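Local coordinates for ubiquinone biosynthesis protein UbiJ (Escherichia coli, PDB 6H6O) that binds hydrophobic ubiquinone biosynthetic intermediates through its SCP2 domain and stabilises the Ubi complex, the soluble metabolon that makes ubiquinone, at the interface of chains A and B. Sequence-based numbering; all coordinates share one arbitrary frame. Chains: chain A/B, Ubiquinone biosynthesis protein UbiJ.

The interface of chains A and B. Residues chain A 12, 14, 17-18; chain B 25, 28-29.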
loop_
_atom_site.group_PDB
_atom_site.type_symbol
_atom_site.label_atom_id
_atom_site.label_comp_id
_atom_site.label_asym_id
_atom_site.label_seq_id
_atom_site.Cartn_x
_atom_site.Cartn_y
_atom_site.Cartn_z
ATOM N N MET A 12 -7.865 13.401 -9.314
ATOM C CA MET A 12 -7.652 13.305 -7.864
ATOM C C MET A 12 -6.161 13.058 -7.573
ATOM O O MET A 12 -5.635 12.062 -8.077
ATOM C CB MET A 12 -8.491 12.156 -7.266
ATOM C CG MET A 12 -9.987 12.419 -7.251
ATOM S SD MET A 12 -10.502 13.480 -5.879
ATOM C CE MET A 12 -10.378 12.332 -4.500
ATOM N N PHE A 14 -2.664 11.641 -6.155
ATOM C CA PHE A 14 -2.373 10.266 -5.730
ATOM C C PHE A 14 -2.189 10.081 -4.231
ATOM O O PHE A 14 -2.794 9.155 -3.666
ATOM C CB PHE A 14 -1.158 9.708 -6.489
ATOM C CG PHE A 14 -0.982 8.211 -6.406
ATOM C CD1 PHE A 14 -1.938 7.349 -6.942
ATOM C CD2 PHE A 14 0.133 7.659 -5.782
ATOM C CE1 PHE A 14 -1.766 5.963 -6.879
ATOM C CE2 PHE A 14 0.293 6.269 -5.706
ATOM C CZ PHE A 14 -0.659 5.434 -6.252
ATOM N N LEU A 17 -5.260 9.886 -1.919
ATOM C CA LEU A 17 -5.988 8.637 -2.191
ATOM C C LEU A 17 -5.323 7.466 -1.472
ATOM O O LEU A 17 -6.019 6.597 -0.954
ATOM C CB LEU A 17 -6.066 8.354 -3.702
ATOM C CG LEU A 17 -7.036 9.209 -4.504
ATOM C CD1 LEU A 17 -6.958 8.812 -5.973
ATOM C CD2 LEU A 17 -8.489 9.080 -3.972
ATOM N N VAL A 18 -3.972 7.446 -1.433
ATOM C CA VAL A 18 -3.208 6.400 -0.735
ATOM C C VAL A 18 -3.463 6.485 0.798
ATOM O O VAL A 18 -3.753 5.459 1.438
ATOM C CB VAL A 18 -1.699 6.460 -1.097
ATOM C CG1 VAL A 18 -0.850 5.594 -0.162
ATOM C CG2 VAL A 18 -1.470 6.089 -2.570
ATOM N N LEU B 25 -8.636 2.582 -4.932
ATOM C CA LEU B 25 -7.595 3.565 -5.235
ATOM C C LEU B 25 -7.376 3.690 -6.749
ATOM O O LEU B 25 -7.407 4.806 -7.265
ATOM C CB LEU B 25 -6.278 3.152 -4.535
ATOM C CG LEU B 25 -5.013 3.865 -4.999
ATOM C CD1 LEU B 25 -4.940 5.246 -4.419
ATOM C CD2 LEU B 25 -3.778 3.108 -4.564
ATOM N N THR B 28 -10.570 5.200 -8.576
ATOM C CA THR B 28 -10.716 6.647 -8.363
ATOM C C THR B 28 -9.633 7.413 -9.138
ATOM O O THR B 28 -9.913 8.478 -9.703
ATOM C CB THR B 28 -10.676 7.001 -6.865
ATOM O OG1 THR B 28 -11.647 6.216 -6.177
ATOM C CG2 THR B 28 -10.910 8.506 -6.602
ATOM N N PHE B 29 -8.420 6.860 -9.194
ATOM C CA PHE B 29 -7.293 7.520 -9.850
ATOM C C PHE B 29 -7.359 7.476 -11.402
ATOM O O PHE B 29 -7.140 8.503 -12.054
ATOM C CB PHE B 29 -5.965 6.954 -9.321
ATOM C CG PHE B 29 -4.702 7.623 -9.834
ATOM C CD1 PHE B 29 -4.437 8.957 -9.552
ATOM C CD2 PHE B 29 -3.766 6.906 -10.575
ATOM C CE1 PHE B 29 -3.257 9.567 -10.005
ATOM C CE2 PHE B 29 -2.604 7.529 -11.062
ATOM C CZ PHE B 29 -2.354 8.846 -10.761
#
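The backbone carbonyl O of A:Met12 meets the rim of the B:Phe29 ring, 3.6 Å from CD1 and in the plane of the ring, so it faces the ring's C-H edge; this residue is poorly ordered, and the contact deserves corresponding caution. One face of the same ring receives A:Phe14 edge-on. A:Phe14 CD1 stands 3.8 Å above the plane of the B:Phe29 ring, over its centre. The planes are inclined at 60°, which defines an edge-to-face pair. With CG anti to the backbone N (chi1 -165°), the A:Phe14 ring reaches across to B:Phe29 with its CD1 edge leading.

A:Leu17 and B:Leu25 form the tightest part of the patch. Methyl CD1 of B:Leu25 presses on CB of A:Leu17 at 3.4 Å, slightly closer than usual for two carbons, and also lies 4.0 Å from CG2 of A:Val18. The methyl thus packs against the shaft of A:Leu17 near the helix backbone, while the A:Leu17 tip is directed to other partners: its CD2 lies 3.6 Å from CG2 of B:Thr28, and CD1 reaches CB of B:Phe29. Within chain A, CG2 of A:Val18 covers one face of the A:Phe14 ring near its rim, backing the ring that enters the aromatic pair.

This mainly apolar packing hides 317 Å². In the N-terminal part of UbiJ, which carries the SCP2 lipid-binding domain, the patch joins the first turns of helix 14-30 of chain A, with A:Met12 in the loop just ahead, to the C-terminal part of helix 15-30 of chain B. The interface is not an exact two-fold; whether the Ubi complex uses this pairing cannot be judged from the structure alone.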